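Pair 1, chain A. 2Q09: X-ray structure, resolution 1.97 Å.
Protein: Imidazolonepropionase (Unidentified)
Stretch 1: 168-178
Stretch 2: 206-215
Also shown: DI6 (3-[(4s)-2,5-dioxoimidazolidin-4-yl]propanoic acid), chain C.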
# COMPACT_ATOMS: atom_id res chain seq x y z
N ARG A 168 10.97 -1.58 -3.74
CA ARG A 168 10.53 -2.92 -3.36
C ARG A 168 9.05 -3.07 -3.69
O ARG A 168 8.24 -2.19 -3.41
CB ARG A 168 10.74 -3.15 -1.86
CG ARG A 168 12.20 -3.05 -1.41
CD ARG A 168 12.30 -3.19 0.11
NE ARG A 168 13.65 -2.88 0.60
CZ ARG A 168 14.67 -3.72 0.58
NH1 ARG A 168 14.53 -4.95 0.09
NH2 ARG A 168 15.86 -3.33 1.04
N VAL A 169 8.70 -4.20 -4.30
CA VAL A 169 7.31 -4.44 -4.66
C VAL A 169 6.76 -5.68 -3.99
O VAL A 169 7.39 -6.74 -4.02
CB VAL A 169 7.16 -4.62 -6.20
CG1 VAL A 169 5.71 -4.93 -6.54
CG2 VAL A 169 7.62 -3.36 -6.92
N LYS A 170 5.60 -5.54 -3.37
CA LYS A 170 4.94 -6.67 -2.74
C LYS A 170 3.73 -6.90 -3.64
O LYS A 170 3.01 -5.95 -3.98
CB LYS A 170 4.47 -6.32 -1.32
CG LYS A 170 5.61 -5.90 -0.38
CD LYS A 170 6.63 -7.00 -0.16
CE LYS A 170 6.06 -8.17 0.62
NZ LYS A 170 7.13 -9.14 0.98
N THR A 171 3.50 -8.14 -4.04
CA THR A 171 2.37 -8.43 -4.91
C THR A 171 1.20 -9.02 -4.16
O THR A 171 1.39 -9.75 -3.18
CB THR A 171 2.77 -9.40 -6.04
OG1 THR A 171 3.24 -10.62 -5.45
CG2 THR A 171 3.87 -8.79 -6.90
N THR A 172 -0.00 -8.74 -4.64
CA THR A 172 -1.19 -9.25 -4.00
C THR A 172 -2.20 -9.71 -5.04
O THR A 172 -2.57 -8.96 -5.94
CB THR A 172 -1.85 -8.17 -3.12
OG1 THR A 172 -0.92 -7.76 -2.10
CG2 THR A 172 -3.10 -8.72 -2.45
N LEU A 173 -2.62 -10.97 -4.92
CA LEU A 173 -3.59 -11.53 -5.85
C LEU A 173 -4.99 -11.08 -5.46
O LEU A 173 -5.49 -11.44 -4.40
CB LEU A 173 -3.53 -13.06 -5.81
CG LEU A 173 -4.52 -13.77 -6.73
CD1 LEU A 173 -4.13 -13.52 -8.17
CD2 LEU A 173 -4.53 -15.27 -6.43
N LEU A 174 -5.62 -10.30 -6.34
CA LEU A 174 -6.97 -9.81 -6.07
C LEU A 174 -7.93 -10.27 -7.16
O LEU A 174 -8.63 -9.46 -7.77
CB LEU A 174 -6.96 -8.28 -6.00
CG LEU A 174 -8.28 -7.57 -5.67
CD1 LEU A 174 -8.73 -7.93 -4.26
CD2 LEU A 174 -8.09 -6.07 -5.81
N ALA A 175 -7.95 -11.58 -7.42
CA ALA A 175 -8.84 -12.13 -8.44
C ALA A 175 -10.29 -11.98 -8.00
O ALA A 175 -11.20 -11.91 -8.83
CB ALA A 175 -8.50 -13.60 -8.68
N ALA A 176 -10.50 -11.94 -6.69
CA ALA A 176 -11.85 -11.79 -6.14
C ALA A 176 -12.20 -10.30 -5.98
O ALA A 176 -12.71 -9.88 -4.95
CB ALA A 176 -11.95 -12.50 -4.79
N HIS A 177 -11.92 -9.52 -7.02
CA HIS A 177 -12.21 -8.09 -7.02
C HIS A 177 -13.64 -7.86 -7.49
O HIS A 177 -14.29 -6.88 -7.13
CB HIS A 177 -11.24 -7.38 -7.97
CG HIS A 177 -11.15 -5.90 -7.76
ND1 HIS A 177 -10.35 -5.09 -8.55
CD2 HIS A 177 -11.71 -5.09 -6.83
CE1 HIS A 177 -10.44 -3.84 -8.11
NE2 HIS A 177 -11.25 -3.82 -7.07
N ALA A 178 -14.11 -8.80 -8.30
CA ALA A 178 -15.45 -8.77 -8.86
C ALA A 178 -15.62 -10.06 -9.65
O ALA A 178 -14.66 -10.79 -9.87
CB ALA A 178 -15.61 -7.58 -9.78
N GLY A 206 5.42 -18.44 -7.69
CA GLY A 206 5.99 -17.50 -6.75
C GLY A 206 5.62 -16.07 -7.11
O GLY A 206 6.40 -15.13 -6.90
N LEU A 207 4.42 -15.89 -7.66
CA LEU A 207 3.97 -14.57 -8.09
C LEU A 207 3.16 -13.75 -7.08
O LEU A 207 2.98 -12.55 -7.27
CB LEU A 207 3.16 -14.70 -9.38
CG LEU A 207 3.94 -15.07 -10.64
CD1 LEU A 207 2.99 -15.18 -11.82
CD2 LEU A 207 5.01 -14.01 -10.91
N ALA A 208 2.66 -14.39 -6.02
CA ALA A 208 1.85 -13.67 -5.05
C ALA A 208 2.37 -13.70 -3.61
O ALA A 208 2.64 -14.77 -3.07
CB ALA A 208 0.41 -14.21 -5.07
N ASP A 209 2.52 -12.53 -3.01
CA ASP A 209 2.99 -12.43 -1.64
C ASP A 209 1.79 -12.46 -0.70
O ASP A 209 1.93 -12.74 0.49
CB ASP A 209 3.79 -11.14 -1.42
CG ASP A 209 5.04 -11.09 -2.26
OD1 ASP A 209 5.74 -12.12 -2.33
OD2 ASP A 209 5.32 -10.02 -2.85
N ALA A 210 0.60 -12.17 -1.23
CA ALA A 210 -0.61 -12.17 -0.42
C ALA A 210 -1.86 -12.30 -1.29
O ALA A 210 -1.79 -12.18 -2.52
CB ALA A 210 -0.69 -10.89 0.40
N VAL A 211 -2.99 -12.57 -0.64
CA VAL A 211 -4.28 -12.71 -1.32
C VAL A 211 -5.28 -11.73 -0.71
O VAL A 211 -5.40 -11.65 0.51
CB VAL A 211 -4.84 -14.14 -1.20
CG1 VAL A 211 -6.20 -14.24 -1.88
CG2 VAL A 211 -3.87 -15.13 -1.82
N ASP A 212 -5.98 -11.00 -1.57
CA ASP A 212 -6.94 -9.97 -1.18
C ASP A 212 -8.34 -10.35 -1.68
O ASP A 212 -8.48 -11.20 -2.56
CB ASP A 212 -6.51 -8.64 -1.81
CG ASP A 212 -7.16 -7.42 -1.17
OD1 ASP A 212 -8.15 -7.55 -0.42
OD2 ASP A 212 -6.66 -6.30 -1.44
N VAL A 213 -9.37 -9.71 -1.13
CA VAL A 213 -10.75 -9.97 -1.51
C VAL A 213 -11.65 -8.75 -1.34
O VAL A 213 -11.52 -8.00 -0.38
CB VAL A 213 -11.37 -11.11 -0.66
CG1 VAL A 213 -12.85 -11.25 -0.97
CG2 VAL A 213 -10.65 -12.43 -0.93
N PHE A 214 -12.57 -8.56 -2.29
CA PHE A 214 -13.52 -7.46 -2.20
C PHE A 214 -14.81 -8.05 -1.63
O PHE A 214 -15.65 -8.56 -2.37
CB PHE A 214 -13.79 -6.84 -3.57
CG PHE A 214 -14.83 -5.76 -3.55
CD1 PHE A 214 -14.77 -4.75 -2.59
CD2 PHE A 214 -15.84 -5.72 -4.50
CE1 PHE A 214 -15.72 -3.72 -2.58
CE2 PHE A 214 -16.78 -4.70 -4.50
CZ PHE A 214 -16.71 -3.69 -3.54
N CYS A 215 -14.95 -7.98 -0.31
CA CYS A 215 -16.12 -8.51 0.38
C CYS A 215 -17.17 -7.42 0.54
O CYS A 215 -17.01 -6.50 1.35
CB CYS A 215 -15.69 -9.05 1.74
SG CYS A 215 -17.07 -9.57 2.79
N1 DI6 C . -13.00 -0.67 -3.96
C2 DI6 C . -12.62 0.43 -4.64
O2 DI6 C . -12.86 1.59 -4.36
C3 DI6 C . -11.79 -0.08 -5.84
N4 DI6 C . -11.85 -1.55 -5.65
C5 DI6 C . -12.56 -1.79 -4.54
O5 DI6 C . -12.78 -2.91 -4.10
C6 DI6 C . -12.41 0.35 -7.16
C7 DI6 C . -11.63 -0.13 -8.38
C8 DI6 C . -12.21 0.29 -9.74
O9 DI6 C . -11.47 0.20 -10.73
O10 DI6 C . -13.39 0.70 -9.83
O HOH W 1 8.40 -9.19 -2.16
O HOH W 2 -8.23 -12.85 -4.73

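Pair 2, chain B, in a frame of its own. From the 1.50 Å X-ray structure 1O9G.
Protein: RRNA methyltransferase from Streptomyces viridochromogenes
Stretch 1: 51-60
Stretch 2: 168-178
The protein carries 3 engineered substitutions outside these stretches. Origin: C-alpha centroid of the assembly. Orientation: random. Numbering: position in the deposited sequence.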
# COMPACT_ATOMS: atom_id res chain seq x y z
N GLY B 51 3.98 16.37 9.25
CA GLY B 51 5.38 16.06 8.92
C GLY B 51 5.49 14.81 8.05
O GLY B 51 4.50 14.09 7.82
N PRO B 52 6.70 14.52 7.56
CA PRO B 52 6.90 13.36 6.67
C PRO B 52 6.41 12.07 7.31
O PRO B 52 6.77 11.80 8.47
CB PRO B 52 8.42 13.33 6.48
CG PRO B 52 8.85 14.72 6.74
CD PRO B 52 7.96 15.23 7.82
N VAL B 53 5.66 11.24 6.56
CA VAL B 53 5.06 10.02 7.09
C VAL B 53 5.87 8.76 6.72
O VAL B 53 6.37 8.62 5.59
CB VAL B 53 3.61 9.91 6.56
CG1 VAL B 53 3.05 8.51 6.53
CG2 VAL B 53 2.70 10.92 7.30
N THR B 54 5.95 7.83 7.66
CA THR B 54 6.41 6.50 7.40
C THR B 54 5.19 5.62 7.21
O THR B 54 4.32 5.54 8.09
CB THR B 54 7.27 6.01 8.55
OG1 THR B 54 8.47 6.82 8.59
CG2 THR B 54 7.66 4.56 8.35
N LEU B 55 5.09 4.99 6.04
CA LEU B 55 3.96 4.14 5.65
C LEU B 55 4.39 2.68 5.55
O LEU B 55 5.39 2.38 4.91
CB LEU B 55 3.45 4.61 4.31
CG LEU B 55 2.39 3.78 3.56
CD1 LEU B 55 1.14 3.72 4.31
CD2 LEU B 55 2.16 4.28 2.14
N TRP B 56 3.60 1.80 6.18
CA TRP B 56 3.87 0.37 6.21
C TRP B 56 2.68 -0.38 5.63
O TRP B 56 1.53 -0.16 6.04
CB TRP B 56 4.08 -0.05 7.65
CG TRP B 56 4.39 -1.49 7.96
CD1 TRP B 56 4.86 -2.45 7.12
CD2 TRP B 56 4.32 -2.08 9.26
NE1 TRP B 56 5.08 -3.61 7.83
CE2 TRP B 56 4.74 -3.42 9.14
CE3 TRP B 56 3.88 -1.62 10.51
CZ2 TRP B 56 4.77 -4.29 10.21
CZ3 TRP B 56 3.91 -2.52 11.60
CH2 TRP B 56 4.36 -3.83 11.43
N ASP B 57 2.97 -1.33 4.73
CA ASP B 57 2.02 -2.31 4.26
C ASP B 57 2.52 -3.68 4.69
O ASP B 57 3.46 -4.22 4.10
CB ASP B 57 1.85 -2.24 2.76
CG ASP B 57 0.76 -3.13 2.26
OD1 ASP B 57 0.33 -4.07 3.00
OD2 ASP B 57 0.25 -2.95 1.13
N PRO B 58 1.95 -4.21 5.78
CA PRO B 58 2.35 -5.51 6.36
C PRO B 58 1.70 -6.74 5.72
O PRO B 58 1.93 -7.86 6.18
CB PRO B 58 1.90 -5.39 7.81
CG PRO B 58 0.63 -4.59 7.72
CD PRO B 58 0.92 -3.57 6.62
N CYS B 59 0.88 -6.53 4.70
CA CYS B 59 0.35 -7.60 3.87
C CYS B 59 0.49 -7.17 2.44
O CYS B 59 -0.48 -7.03 1.70
CB CYS B 59 -1.10 -7.94 4.17
SG CYS B 59 -1.51 -8.12 5.89
N CYS B 60 1.73 -6.95 2.02
CA CYS B 60 1.95 -6.17 0.84
C CYS B 60 1.61 -6.85 -0.49
O CYS B 60 1.47 -6.16 -1.50
CB CYS B 60 3.40 -5.66 0.80
SG CYS B 60 4.66 -6.93 0.58
N ALA B 168 9.15 3.99 13.24
CA ALA B 168 7.84 4.06 13.88
C ALA B 168 6.78 4.49 12.85
O ALA B 168 6.55 5.69 12.65
CB ALA B 168 7.88 5.03 15.06
N PRO B 169 6.15 3.55 12.15
CA PRO B 169 5.16 3.93 11.14
C PRO B 169 4.02 4.80 11.66
O PRO B 169 3.47 4.51 12.71
CB PRO B 169 4.66 2.61 10.63
CG PRO B 169 5.78 1.70 10.86
CD PRO B 169 6.36 2.09 12.16
N ASP B 170 3.68 5.83 10.91
CA ASP B 170 2.53 6.67 11.21
C ASP B 170 1.24 6.15 10.60
O ASP B 170 0.18 6.45 11.09
CB ASP B 170 2.78 8.09 10.73
CG ASP B 170 4.15 8.61 11.14
OD1 ASP B 170 4.32 8.92 12.33
OD2 ASP B 170 5.11 8.65 10.35
N VAL B 171 1.35 5.44 9.48
CA VAL B 171 0.21 4.90 8.76
C VAL B 171 0.53 3.48 8.36
O VAL B 171 1.61 3.21 7.82
CB VAL B 171 -0.14 5.75 7.51
CG1 VAL B 171 -1.32 5.15 6.74
CG2 VAL B 171 -0.45 7.21 7.90
N VAL B 172 -0.41 2.59 8.63
CA VAL B 172 -0.47 1.27 8.02
C VAL B 172 -1.64 1.31 7.04
O VAL B 172 -2.71 1.79 7.36
CB VAL B 172 -0.71 0.20 9.06
CG1 VAL B 172 -1.13 -1.13 8.38
CG2 VAL B 172 0.49 0.04 9.94
N LEU B 173 -1.42 0.80 5.84
CA LEU B 173 -2.48 0.74 4.84
C LEU B 173 -2.30 -0.57 4.10
O LEU B 173 -1.25 -0.82 3.53
CB LEU B 173 -2.44 1.95 3.91
CG LEU B 173 -3.64 2.21 3.00
CD1 LEU B 173 -3.65 3.67 2.54
CD2 LEU B 173 -3.67 1.30 1.80
N THR B 174 -3.31 -1.43 4.17
CA THR B 174 -3.22 -2.72 3.54
C THR B 174 -4.57 -3.23 3.04
O THR B 174 -5.60 -2.95 3.61
CB THR B 174 -2.54 -3.70 4.51
OG1 THR B 174 -2.11 -4.86 3.80
CG2 THR B 174 -3.49 -4.14 5.62
N ASP B 175 -4.50 -3.97 1.95
CA ASP B 175 -5.61 -4.69 1.37
C ASP B 175 -5.51 -6.10 1.91
O ASP B 175 -4.48 -6.77 1.76
CB ASP B 175 -5.46 -4.66 -0.16
CG ASP B 175 -6.66 -5.20 -0.90
OD1 ASP B 175 -7.78 -5.24 -0.34
OD2 ASP B 175 -6.55 -5.63 -2.07
N LEU B 176 -6.56 -6.56 2.55
CA LEU B 176 -6.47 -7.82 3.30
C LEU B 176 -6.22 -8.98 2.34
O LEU B 176 -6.77 -8.99 1.23
CB LEU B 176 -7.70 -8.03 4.18
CG LEU B 176 -7.87 -7.03 5.34
CD1 LEU B 176 -9.13 -7.26 6.13
CD2 LEU B 176 -6.63 -7.04 6.25
N PRO B 177 -5.35 -9.90 2.72
CA PRO B 177 -4.98 -11.01 1.84
C PRO B 177 -6.13 -11.96 1.64
O PRO B 177 -6.87 -12.21 2.57
CB PRO B 177 -3.81 -11.70 2.57
CG PRO B 177 -3.80 -11.17 3.96
CD PRO B 177 -4.64 -9.95 4.02
N TYR B 178 -6.26 -12.49 0.44
CA TYR B 178 -7.42 -13.30 0.12
C TYR B 178 -7.49 -14.60 0.94
O TYR B 178 -8.57 -15.13 1.15
CB TYR B 178 -7.50 -13.56 -1.40
CG TYR B 178 -7.92 -12.34 -2.23
CD1 TYR B 178 -7.67 -11.03 -1.80
CD2 TYR B 178 -8.56 -12.50 -3.46
CE1 TYR B 178 -8.06 -9.93 -2.57
CE2 TYR B 178 -8.95 -11.41 -4.23
CZ TYR B 178 -8.69 -10.12 -3.78
OH TYR B 178 -9.07 -9.03 -4.53
O HOH W 3 7.75 8.89 10.34
O HOH W 4 -1.81 -4.55 0.73
O HOH W 5 -2.74 -8.49 0.88

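Pair 1 and pair 2 each join two neighbouring parallel strands, and 14 central residues superpose with an RMSD of 0.9 Å. The strand directions diverge by 39° in pair 1 and 32° in pair 2, and the buried surfaces are nearly equal, 678 and 673 Å².

The backbone ladder is common to both. In pair 1, A:Leu173 N donates to A:Ala210 O (2.8 Å) and A:Asp212 N to A:Leu173 O (2.9 Å); in pair 2, B:Trp56 N donates to B:Val171 O (2.9 Å) and B:Leu173 N to B:Trp56 O (3.1 Å). One residue thus bonds through both its amide and its carbonyl, the usual parallel pattern.

One faithful match is an aspartate in the loop leading into the second strand. A:Asp209 and B:Asp170 both point toward the partner strand in the m rotamer. Each carboxylate accepts a backbone amide: A:Thr171 N to A:Asp209 OD2 and B:Thr54 N to B:Asp170 OD2, both 2.9 Å. The aspartate amide answers, A:Asp209 N to A:Thr171 O at 3.0 Å and B:Asp170 N to B:Thr54 O at 2.9 Å. A short acidic side chain suits this place because it reaches a main-chain amide opposite.

The threonines paired with it match in position but not in rotamer. A short side chain with a hydroxyl keeps a polar group close to the backbone. With chi1 at p, A:Thr171 OG1 donates to A:Leu207 O (2.7 Å). With chi1 at m, B:Thr54 OG1 instead lies 2.8 Å from water 3, which donates to B:Asp170 OD2 (2.7 Å).

Beyond them, the two sheet faces are filled differently. On one, A:Thr172 sits beside the small A:Ala210, OG1 to CB 4.0 Å, whereas B:Leu55 and B:Val171 supply branched hydrocarbon, CD1 to CG1 3.7 Å. On the other, A:Leu173 CB meets A:Ala208 CB at 4.2 Å; B:Trp56, at the leucine's position, spreads a broad ring whose CE3 lies 3.8 Å from both B:Pro169 CG and B:Val172 CG2.

At the next position A:Leu174 and B:Asp57, both t, have CA atoms 0.3 Å apart after superposition, and both side-chain ends approach the partner. A:Leu174 offers a methyl, its CD1 3.4 Å from A:Asp212 CB. The aspartate offers charge: B:Thr174 OG1 donates to B:Asp57 OD1 (2.7 Å), an oxygen that also accepts B:Cys59 N (3.0 Å). A:Val213, matching that threonine, has no hydroxyl and makes apolar contact instead, CG2 to A:Ala176 CB 4.1 Å. Matching A:Ala176, B:Cys59 points toward its partner, CB to B:Thr174 OG1 3.3 Å; both residues are small enough to sit close beside the other strand.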